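Local coordinates for protein AAR187Cp (Eremothecium gossypii, PDB 3ZIL) that probably regulates the establishment of sister-chromatid cohesion by acting on cohesin, as the Wpl1 protein with its helical Wap1 domain, at residues 35-38 with 39-43; 67-70 with 71-75; 258-261 with 262-265. One frame throughout, in Å; residues are numbered along the deposited sequence.

Interaction 1: 35-38 with 39-43; sequences TPEH and RRNNM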
ATOM      1  N   THR A  35      37.237 -11.198   5.101  1.00 28.87           N
ATOM      2  CA  THR A  35      37.077 -10.010   4.224  1.00 28.84           C
ATOM      3  C   THR A  35      35.607 -10.064   3.808  1.00 31.24           C
ATOM      4  O   THR A  35      34.999 -11.076   4.000  1.00 29.18           O
ATOM      5  CB  THR A  35      37.954 -10.140   2.981  1.00 30.28           C
ATOM      6  OG1 THR A  35      37.520 -11.291   2.221  1.00 25.65           O
ATOM      7  CG2 THR A  35      39.459 -10.320   3.427  1.00 29.14           C
ATOM      8  N   PRO A  36      35.029  -8.961   3.302  1.00 33.72           N
ATOM      9  CA  PRO A  36      33.607  -9.096   2.968  1.00 34.03           C
ATOM     10  C   PRO A  36      33.343 -10.045   1.773  1.00 33.63           C
ATOM     11  O   PRO A  36      32.273 -10.641   1.699  1.00 29.04           O
ATOM     12  CB  PRO A  36      33.170  -7.650   2.667  1.00 33.53           C
ATOM     13  CG  PRO A  36      34.168  -6.790   3.395  1.00 35.39           C
ATOM     14  CD  PRO A  36      35.476  -7.549   3.290  1.00 31.82           C
ATOM     15  N   GLU A  37      34.306 -10.190   0.867  1.00 34.80           N
ATOM     16  CA  GLU A  37      34.158 -11.116  -0.280  1.00 34.42           C
ATOM     17  C   GLU A  37      34.059 -12.591   0.186  1.00 30.18           C
ATOM     18  O   GLU A  37      33.251 -13.365  -0.338  1.00 35.33           O
ATOM     19  CB  GLU A  37      35.328 -10.955  -1.278  1.00 35.43           C
ATOM     20  CG  GLU A  37      35.139 -11.719  -2.601  1.00 42.03           C
ATOM     21  CD  GLU A  37      36.367 -11.691  -3.523  1.00 50.05           C
ATOM     22  OE1 GLU A  37      37.485 -11.392  -3.044  1.00 59.11           O
ATOM     23  OE2 GLU A  37      36.228 -12.017  -4.717  1.00 46.79           O
ATOM     24  N   HIS A  38      34.920 -12.982   1.133  1.00 29.94           N
ATOM     25  CA  HIS A  38      34.953 -14.330   1.660  1.00 28.62           C
ATOM     26  C   HIS A  38      33.655 -14.582   2.390  1.00 23.54           C
ATOM     27  O   HIS A  38      33.031 -15.643   2.249  1.00 23.38           O
ATOM     28  CB  HIS A  38      36.155 -14.520   2.592  1.00 31.40           C
ATOM     29  CG  HIS A  38      36.302 -15.943   3.145  1.00 40.74           C
ATOM     30  ND1 HIS A  38      37.004 -16.924   2.493  1.00 49.18           N
ATOM     31  CD2 HIS A  38      35.835 -16.528   4.336  1.00 43.88           C
ATOM     32  CE1 HIS A  38      36.981 -18.068   3.227  1.00 41.06           C
ATOM     33  NE2 HIS A  38      36.274 -17.825   4.356  1.00 46.93           N
ATOM     34  N   ARG A  39      33.264 -13.645   3.244  1.00 24.15           N
ATOM     35  CA  ARG A  39      31.955 -13.735   3.930  1.00 26.20           C
ATOM     36  C   ARG A  39      30.858 -13.962   2.899  1.00 25.61           C
ATOM     37  O   ARG A  39      30.064 -14.958   2.965  1.00 23.90           O
ATOM     38  CB  ARG A  39      31.695 -12.479   4.759  1.00 24.06           C
ATOM     39  CG  ARG A  39      30.263 -12.369   5.341  1.00 29.79           C
ATOM     40  CD  ARG A  39      30.143 -11.172   6.327  1.00 26.34           C
ATOM     41  NE  ARG A  39      28.781 -10.661   6.578  1.00 27.25           N
ATOM     42  CZ  ARG A  39      27.808 -11.249   7.273  1.00 31.37           C
ATOM     43  NH1 ARG A  39      27.929 -12.513   7.760  1.00 27.50           N
ATOM     44  NH2 ARG A  39      26.644 -10.588   7.420  1.00 26.35           N
ATOM     45  N   ARG A  40      30.813 -13.042   1.936  1.00 26.33           N
ATOM     46  CA  ARG A  40      29.815 -13.149   0.857  1.00 26.20           C
ATOM     47  C   ARG A  40      29.825 -14.545   0.189  1.00 25.26           C
ATOM     48  O   ARG A  40      28.755 -15.068  -0.170  1.00 22.26           O
ATOM     49  CB  ARG A  40      30.018 -12.076  -0.201  1.00 24.37           C
ATOM     50  CG  ARG A  40      28.984 -12.177  -1.290  1.00 26.74           C
ATOM     51  CD  ARG A  40      29.162 -11.140  -2.376  1.00 32.96           C
ATOM     52  NE  ARG A  40      30.227 -11.266  -3.384  1.00 40.22           N
ATOM     53  CZ  ARG A  40      30.901 -12.338  -3.719  1.00 38.81           C
ATOM     54  NH1 ARG A  40      30.654 -13.489  -3.119  1.00 45.34           N
ATOM     55  NH2 ARG A  40      31.828 -12.253  -4.674  1.00 40.39           N
ATOM     56  N   ASN A  41      31.032 -15.092  -0.005  1.00 24.97           N
ATOM     57  CA  ASN A  41      31.183 -16.355  -0.703  1.00 25.09           C
ATOM     58  C   ASN A  41      30.691 -17.537   0.121  1.00 22.82           C
ATOM     59  O   ASN A  41      30.016 -18.449  -0.415  1.00 20.83           O
ATOM     60  CB  ASN A  41      32.639 -16.542  -1.181  1.00 27.27           C
ATOM     61  CG  ASN A  41      32.951 -15.675  -2.435  1.00 30.14           C
ATOM     62  OD1 ASN A  41      32.114 -14.892  -2.892  1.00 29.56           O
ATOM     63  ND2 ASN A  41      34.129 -15.786  -2.950  1.00 27.43           N
ATOM     64  N   ASN A  42      30.992 -17.517   1.425  1.00 20.59           N
ATOM     65  CA  ASN A  42      30.445 -18.535   2.302  1.00 21.82           C
ATOM     66  C   ASN A  42      28.916 -18.383   2.310  1.00 19.73           C
ATOM     67  O   ASN A  42      28.217 -19.387   2.337  1.00 20.11           O
ATOM     68  CB  ASN A  42      30.973 -18.432   3.746  1.00 22.86           C
ATOM     69  CG  ASN A  42      32.451 -18.898   3.859  1.00 27.95           C
ATOM     70  OD1 ASN A  42      33.064 -18.768   4.875  1.00 34.29           O
ATOM     71  ND2 ASN A  42      32.974 -19.433   2.819  1.00 25.75           N
ATOM     72  N   MET A  43      28.416 -17.156   2.342  1.00 18.34           N
ATOM     73  CA  MET A  43      26.903 -16.995   2.463  1.00 19.80           C
ATOM     74  C   MET A  43      26.268 -17.560   1.173  1.00 17.25           C
ATOM     75  O   MET A  43      25.185 -18.221   1.190  1.00 20.40           O
ATOM     76  CB  MET A  43      26.506 -15.512   2.732  1.00 17.63           C
ATOM     77  CG  MET A  43      24.956 -15.329   2.945  1.00 17.88           C
ATOM     78  SD  MET A  43      24.759 -13.537   3.324  1.00 24.10           S
ATOM     79  CE  MET A  43      25.515 -13.342   4.941  1.00 23.99           C
TER
HETATM   80  O   HOH W   1      35.283 -14.595  -5.675  1.00 29.89           O

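Interaction 2: 67-70 with 71-75; sequences EVWE and WCFQG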
ATOM      1  N   GLU A  67      22.431 -19.545  15.776  1.00 22.04           N
ATOM      2  CA  GLU A  67      23.814 -19.255  15.380  1.00 22.98           C
ATOM      3  C   GLU A  67      23.846 -18.903  13.855  1.00 22.65           C
ATOM      4  O   GLU A  67      24.597 -17.979  13.434  1.00 21.74           O
ATOM      5  CB  GLU A  67      24.732 -20.479  15.633  1.00 22.66           C
ATOM      6  CG  GLU A  67      26.200 -20.208  15.385  1.00 29.54           C
ATOM      7  CD  GLU A  67      27.066 -21.463  15.331  1.00 36.08           C
ATOM      8  OE1 GLU A  67      26.595 -22.537  15.761  1.00 36.43           O
ATOM      9  OE2 GLU A  67      28.220 -21.377  14.839  1.00 36.60           O
ATOM     10  N   VAL A  68      23.078 -19.658  13.036  1.00 18.51           N
ATOM     11  CA  VAL A  68      23.074 -19.363  11.585  1.00 20.19           C
ATOM     12  C   VAL A  68      22.532 -17.904  11.352  1.00 20.10           C
ATOM     13  O   VAL A  68      23.067 -17.141  10.560  1.00 21.80           O
ATOM     14  CB  VAL A  68      22.278 -20.470  10.777  1.00 18.48           C
ATOM     15  CG1 VAL A  68      21.961 -20.082   9.317  1.00 18.61           C
ATOM     16  CG2 VAL A  68      23.082 -21.731  10.781  1.00 20.16           C
ATOM     17  N   TRP A  69      21.481 -17.527  12.086  1.00 21.88           N
ATOM     18  CA  TRP A  69      20.835 -16.227  11.905  1.00 23.08           C
ATOM     19  C   TRP A  69      21.777 -15.135  12.322  1.00 23.56           C
ATOM     20  O   TRP A  69      21.900 -14.157  11.619  1.00 21.08           O
ATOM     21  CB  TRP A  69      19.558 -16.135  12.745  1.00 19.59           C
ATOM     22  CG  TRP A  69      18.662 -14.919  12.457  1.00 21.06           C
ATOM     23  CD1 TRP A  69      18.692 -13.644  13.064  1.00 20.14           C
ATOM     24  CD2 TRP A  69      17.589 -14.846  11.446  1.00 21.39           C
ATOM     25  NE1 TRP A  69      17.738 -12.804  12.516  1.00 20.92           N
ATOM     26  CE2 TRP A  69      16.998 -13.496  11.563  1.00 21.25           C
ATOM     27  CE3 TRP A  69      17.032 -15.762  10.538  1.00 23.06           C
ATOM     28  CZ2 TRP A  69      15.924 -13.112  10.789  1.00 21.63           C
ATOM     29  CZ3 TRP A  69      15.927 -15.370   9.769  1.00 22.97           C
ATOM     30  CH2 TRP A  69      15.393 -14.073   9.885  1.00 23.34           C
ATOM     31  N   GLU A  70      22.411 -15.276  13.494  1.00 23.72           N
ATOM     32  CA  GLU A  70      23.300 -14.190  13.975  1.00 25.88           C
ATOM     33  C   GLU A  70      24.511 -14.058  13.052  1.00 24.21           C
ATOM     34  O   GLU A  70      25.020 -12.946  12.842  1.00 21.58           O
ATOM     35  CB  GLU A  70      23.734 -14.399  15.433  1.00 27.45           C
ATOM     36  CG  GLU A  70      22.585 -14.194  16.412  1.00 29.92           C
ATOM     37  CD  GLU A  70      22.983 -14.295  17.901  1.00 31.34           C
ATOM     38  OE1 GLU A  70      24.126 -14.676  18.238  1.00 29.63           O
ATOM     39  OE2 GLU A  70      22.120 -13.986  18.749  1.00 30.44           O
ATOM     40  N   TRP A  71      24.951 -15.183  12.503  1.00 22.00           N
ATOM     41  CA  TRP A  71      26.015 -15.169  11.506  1.00 22.25           C
ATOM     42  C   TRP A  71      25.576 -14.455  10.245  1.00 23.69           C
ATOM     43  O   TRP A  71      26.269 -13.506   9.818  1.00 22.92           O
ATOM     44  CB  TRP A  71      26.574 -16.594  11.201  1.00 23.39           C
ATOM     45  CG  TRP A  71      27.737 -16.525  10.244  1.00 22.41           C
ATOM     46  CD1 TRP A  71      29.068 -16.339  10.558  1.00 25.25           C
ATOM     47  CD2 TRP A  71      27.684 -16.537   8.779  1.00 22.31           C
ATOM     48  NE1 TRP A  71      29.855 -16.316   9.409  1.00 23.01           N
ATOM     49  CE2 TRP A  71      29.078 -16.448   8.313  1.00 25.20           C
ATOM     50  CE3 TRP A  71      26.652 -16.722   7.828  1.00 23.71           C
ATOM     51  CZ2 TRP A  71      29.405 -16.438   6.965  1.00 26.52           C
ATOM     52  CZ3 TRP A  71      26.995 -16.715   6.477  1.00 26.43           C
ATOM     53  CH2 TRP A  71      28.340 -16.573   6.047  1.00 29.38           C
ATOM     54  N   CYS A  72      24.410 -14.812   9.667  1.00 23.04           N
ATOM     55  CA  CYS A  72      23.977 -14.150   8.436  1.00 22.28           C
ATOM     56  C   CYS A  72      23.765 -12.644   8.659  1.00 22.86           C
ATOM     57  O   CYS A  72      24.045 -11.849   7.778  1.00 20.88           O
ATOM     58  CB  CYS A  72      22.684 -14.749   7.821  1.00 25.36           C
ATOM     59  SG  CYS A  72      22.903 -16.505   7.318  1.00 28.43           S
ATOM     60  N   PHE A  73      23.260 -12.242   9.812  1.00 22.70           N
ATOM     61  CA  PHE A  73      22.779 -10.829   9.939  1.00 23.34           C
ATOM     62  C   PHE A  73      23.674 -10.037  10.818  1.00 25.34           C
ATOM     63  O   PHE A  73      23.299  -8.993  11.279  1.00 30.71           O
ATOM     64  CB  PHE A  73      21.312 -10.738  10.378  1.00 22.11           C
ATOM     65  CG  PHE A  73      20.382 -11.358   9.378  1.00 21.16           C
ATOM     66  CD1 PHE A  73      20.098 -10.703   8.198  1.00 20.20           C
ATOM     67  CD2 PHE A  73      19.862 -12.654   9.570  1.00 19.11           C
ATOM     68  CE1 PHE A  73      19.237 -11.294   7.242  1.00 19.55           C
ATOM     69  CE2 PHE A  73      19.024 -13.244   8.633  1.00 20.47           C
ATOM     70  CZ  PHE A  73      18.737 -12.567   7.441  1.00 18.95           C
ATOM     71  N   GLN A  74      24.892 -10.530  11.020  1.00 24.83           N
ATOM     72  CA  GLN A  74      25.859  -9.816  11.920  1.00 30.99           C
ATOM     73  C   GLN A  74      26.178  -8.394  11.367  1.00 30.51           C
ATOM     74  O   GLN A  74      26.294  -7.420  12.117  1.00 33.53           O
ATOM     75  CB  GLN A  74      27.165 -10.642  12.114  1.00 27.16           C
ATOM     76  CG  GLN A  74      27.965 -10.125  13.304  1.00 34.49           C
ATOM     77  CD  GLN A  74      29.345 -10.766  13.448  1.00 37.36           C
ATOM     78  OE1 GLN A  74      29.747 -11.608  12.633  1.00 42.44           O
ATOM     79  NE2 GLN A  74      30.063 -10.393  14.519  1.00 38.20           N
ATOM     80  N   GLY A  75      26.350  -8.315  10.064  1.00 28.47           N
ATOM     81  CA  GLY A  75      26.512  -7.048   9.371  1.00 30.57           C
ATOM     82  C   GLY A  75      25.451  -6.977   8.277  1.00 29.42           C
ATOM     83  O   GLY A  75      25.170  -7.987   7.564  1.00 28.12           O
TER

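Interaction 3: 258-261 with 262-265; sequences SVQL and HQNN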
ATOM      1  N   SER A 258     -13.358   9.379 -14.400  1.00 28.69           N
ATOM      2  CA  SER A 258     -13.426   7.973 -14.109  1.00 31.98           C
ATOM      3  C   SER A 258     -14.808   7.435 -13.592  1.00 31.40           C
ATOM      4  O   SER A 258     -15.391   6.443 -14.130  1.00 35.07           O
ATOM      5  CB  SER A 258     -12.313   7.594 -13.190  1.00 29.51           C
ATOM      6  OG  SER A 258     -12.492   6.237 -12.970  1.00 27.22           O
ATOM      7  N   VAL A 259     -15.379   8.090 -12.603  1.00 26.27           N
ATOM      8  CA  VAL A 259     -16.706   7.650 -12.157  1.00 29.54           C
ATOM      9  C   VAL A 259     -17.711   7.773 -13.308  1.00 33.55           C
ATOM     10  O   VAL A 259     -18.488   6.831 -13.576  1.00 31.97           O
ATOM     11  CB  VAL A 259     -17.135   8.419 -10.902  1.00 31.96           C
ATOM     12  CG1 VAL A 259     -18.631   8.226 -10.593  1.00 32.17           C
ATOM     13  CG2 VAL A 259     -16.244   8.016  -9.727  1.00 28.47           C
ATOM     14  N   GLN A 260     -17.660   8.909 -14.021  1.00 33.78           N
ATOM     15  CA  GLN A 260     -18.537   9.142 -15.180  1.00 36.01           C
ATOM     16  C   GLN A 260     -18.338   8.098 -16.276  1.00 32.70           C
ATOM     17  O   GLN A 260     -19.299   7.740 -16.926  1.00 30.61           O
ATOM     18  CB  GLN A 260     -18.398  10.530 -15.797  1.00 35.62           C
ATOM     19  CG  GLN A 260     -19.199  11.642 -15.137  1.00 42.82           C
ATOM     20  CD  GLN A 260     -18.656  13.009 -15.539  1.00 50.99           C
ATOM     21  OE1 GLN A 260     -17.809  13.599 -14.832  1.00 51.30           O
ATOM     22  NE2 GLN A 260     -19.095  13.504 -16.708  1.00 50.78           N
ATOM     23  N   LEU A 261     -17.107   7.621 -16.460  1.00 36.64           N
ATOM     24  CA  LEU A 261     -16.803   6.632 -17.448  1.00 35.85           C
ATOM     25  C   LEU A 261     -17.578   5.349 -17.109  1.00 37.35           C
ATOM     26  O   LEU A 261     -17.949   4.636 -17.997  1.00 34.81           O
ATOM     27  CB  LEU A 261     -15.281   6.336 -17.464  1.00 33.79           C
ATOM     28  CG  LEU A 261     -14.759   5.475 -18.609  1.00 37.39           C
ATOM     29  CD1 LEU A 261     -15.381   5.974 -19.889  1.00 37.31           C
ATOM     30  CD2 LEU A 261     -13.233   5.499 -18.785  1.00 38.20           C
ATOM     31  N   HIS A 262     -17.805   5.057 -15.825  1.00 33.13           N
ATOM     32  CA  HIS A 262     -18.328   3.748 -15.437  1.00 34.64           C
ATOM     33  C   HIS A 262     -19.645   3.941 -14.825  1.00 33.73           C
ATOM     34  O   HIS A 262     -20.033   3.193 -13.963  1.00 30.20           O
ATOM     35  CB  HIS A 262     -17.426   3.061 -14.431  1.00 34.29           C
ATOM     36  CG  HIS A 262     -16.065   2.752 -14.969  1.00 37.46           C
ATOM     37  ND1 HIS A 262     -15.822   1.666 -15.742  1.00 41.01           N
ATOM     38  CD2 HIS A 262     -14.846   3.422 -14.828  1.00 36.89           C
ATOM     39  CE1 HIS A 262     -14.509   1.648 -16.093  1.00 40.73           C
ATOM     40  NE2 HIS A 262     -13.907   2.708 -15.513  1.00 35.96           N
ATOM     41  N   GLN A 263     -20.335   4.991 -15.248  1.00 33.93           N
ATOM     42  CA  GLN A 263     -21.589   5.353 -14.591  1.00 40.78           C
ATOM     43  C   GLN A 263     -22.688   4.266 -14.708  1.00 39.74           C
ATOM     44  O   GLN A 263     -23.499   4.095 -13.800  1.00 43.57           O
ATOM     45  CB  GLN A 263     -22.057   6.734 -15.039  1.00 40.25           C
ATOM     46  CG  GLN A 263     -22.596   6.780 -16.438  1.00 45.72           C
ATOM     47  CD  GLN A 263     -22.961   8.183 -16.843  1.00 48.51           C
ATOM     48  OE1 GLN A 263     -22.163   9.114 -16.733  1.00 59.29           O
ATOM     49  NE2 GLN A 263     -24.178   8.347 -17.301  1.00 50.63           N
ATOM     50  N   ASN A 264     -22.651   3.505 -15.802  1.00 42.88           N
ATOM     51  CA  ASN A 264     -23.495   2.319 -16.011  1.00 43.14           C
ATOM     52  C   ASN A 264     -23.448   1.312 -14.863  1.00 42.59           C
ATOM     53  O   ASN A 264     -24.440   0.598 -14.605  1.00 38.91           O
ATOM     54  CB  ASN A 264     -23.117   1.670 -17.346  1.00 50.53           C
ATOM     55  CG  ASN A 264     -23.244   2.656 -18.508  1.00 57.67           C
ATOM     56  OD1 ASN A 264     -22.247   3.202 -19.008  1.00 64.88           O
ATOM     57  ND2 ASN A 264     -24.479   2.937 -18.895  1.00 48.92           N
ATOM     58  N   ASN A 265     -22.324   1.311 -14.134  1.00 39.35           N
ATOM     59  CA  ASN A 265     -22.122   0.426 -12.979  1.00 37.98           C
ATOM     60  C   ASN A 265     -22.567   0.976 -11.648  1.00 35.17           C
ATOM     61  O   ASN A 265     -22.492   0.254 -10.659  1.00 35.61           O
ATOM     62  CB  ASN A 265     -20.636   0.003 -12.854  1.00 36.19           C
ATOM     63  CG  ASN A 265     -20.283  -1.079 -13.823  1.00 39.74           C
ATOM     64  OD1 ASN A 265     -20.374  -2.281 -13.505  1.00 38.46           O
ATOM     65  ND2 ASN A 265     -19.949  -0.682 -15.041  1.00 37.06           N
TER

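Interaction 1: 35-38 with 39-43
The first torsions of H38 and N42 bring the N42 amide up to the imidazole of H38, one helical turn earlier: CG of H38 stands opposite its own backbone N (chi1 -177°), while CG of N42 lies beside its backbone N (chi1 -73°). This is the capped N-terminal turn of helix 36-52 in the all-helical Wap1 domain. The N42 amide is inclined 68° to the imidazole, with ND2 over one ring face, 3.9 Å above the plane and offset toward the rim. OD1 of N42 passes near NE2 of H38, but at a poor angle for bonding; its hydrogen bond goes to the hydroxyl of S29, which helps to fix the amide.

T35 is the N-cap. Its OG1 accepts from N of H38 at 3.3 Å, supplying a partner to a first-turn N-H that no earlier carbonyl in the helix can serve. Threonine suits this place, as does P36 just after it, since proline has no N-H to satisfy and its ring fits the first turn. Regular bonding then begins, with N of R39 donating to O of T35 at 3.2 Å and N of R40 donating to O of P36 at 2.8 Å.

R39 carries its long, extended chain away from this turn to the carbonyl oxygens of W71, C72 and G75, and makes a cation-pi contact with W71. CE of M43 lies against the rim of one guanidinium face.

E37 probably gains from the positive end of the helix dipole. Its carboxylate meets no N-H of R40: OE2 lies 4.4 Å from NH2 of R40, well out of the guanidinium plane. A water instead spans the turn, donating to OE2 of E37 at 2.9 Å and accepting from ND2 of N41 at 3.2 Å.

Interaction 2: 67-70 with 71-75
The dense part of this contact is W69 against F73, one turn further along the chain. F73 drives one corner of its ring into the indole: CE2 lies 3.4 Å above the indole plane, over its centre, and comes within 3.5 Å of CD2 of W69. The planes are 47° apart, with 4.5 Å between the centroids of the phenyl and the six-membered indole ring, an oblique pair. The fit depends on both first torsions. That of W69 (-170°) sends the indole on along the helix, and that of F73 (-63°) folds its ring back beside its own N, where CD2 comes 3.3 Å from O of W69 with that oxygen near the ring plane. Broad, largely apolar rings suit a buried place, and the one polar atom of the W69 indole, NE1, is satisfied by the carbonyl of R102. A91 of helix 81-93 and the loop residues L96 and L106 also touch W69, and I90 touches F73.

Here helix 54-72 of the Wap1 domain comes to its C-terminal end. N of C72 still donates to O of V68 at 2.8 Å, and N of F73 reaches O of W69 at 3.0 Å on a more bent line. F73 then leaves helical geometry, and N of Q74 makes a weak bond to O of W71. C72, compact and apolar, suits the buried side: its SG lies 4.2 Å from CG1 of V68 and in plane at the edge of the W71 indole, whose NE1 donates to the carbonyl of S29.

The other side of the turn is looser and more polar. E67, E70 and Q74 meet solvent there, and each takes its polar end to a partner beyond the turn: E67 forms a salt bridge with R64, E70 with R102, and OE1 of Q74 bonds to N31.

Interaction 3: 258-261 with 262-265
Backbone hydrogen bonds set the frame where S258, V259 and Q260 meet H262 and Q263; they include three-residue steps and are partly weak. N of H262 donates to O of V259, three residues back, at 2.9 Å; the donor lies 60° out of the carbonyl plane, off the lone pairs. The same N-H makes a second, weak bond to O of S258 at 3.3 Å, so it is shared between a three-residue and a four-residue step. N of Q263 reaches O of Q260 weakly, at 3.4 Å. Beyond them N of N265 bonds to O of H262 at 3.0 Å, as the next turn starts.

Close carbon-to-oxygen contacts come second. The H262 ring, brought beside its own backbone N by a chi1 of -63°, turns back over the helix end and presents CD2 to O of S258 at 3.1 Å, the oxygen sitting at the ring edge near its plane. A flat, polarised ring suits this place, since the imidazole C-H can approach a carbonyl closely. The aliphatic part of Q263 similarly rests on O of Q260, with CB and CG each 3.5 Å from it.

Side-chain packing is slight. CG of L261 lies over one face of the H262 ring, 4.2 Å above the plane and offset toward the rim. V259 faces inward and reaches F304, while Q263 leans on V307 and H262 on K274.

Polar side-chain bonds lead outward: OG of S258 pairs with OE1 of Q281, and OD1 of N265 with the hydroxyl of S269, so both neighbouring ends are tied to what follows in the chain.

Three-residue steps, weakening bonds and a residue leaving helical angles at H262 mark a helix C terminus, here the junction between helix 248-261 and the short helix 264-267.

Overall arrangement
From the N terminus, interaction 1 opens helix 36-52, interaction 2 ends the next helix, 54-72, and interaction 3 comes far later, where helix 248-261 gives way to the short helix 264-267. Each lies within one continuous run of residues, so none closes a long loop, and the three follow in series without nesting or crossing. Interactions 1 and 2 touch, their centres about 13 Å apart: the start of one helix is bound to the end of its successor. Interaction 3 lies on the opposite side of the chain's centre, with its centre about 57 Å from that of interaction 1 and about 54 Å from that of interaction 2, within the same elongated Wap1 domain.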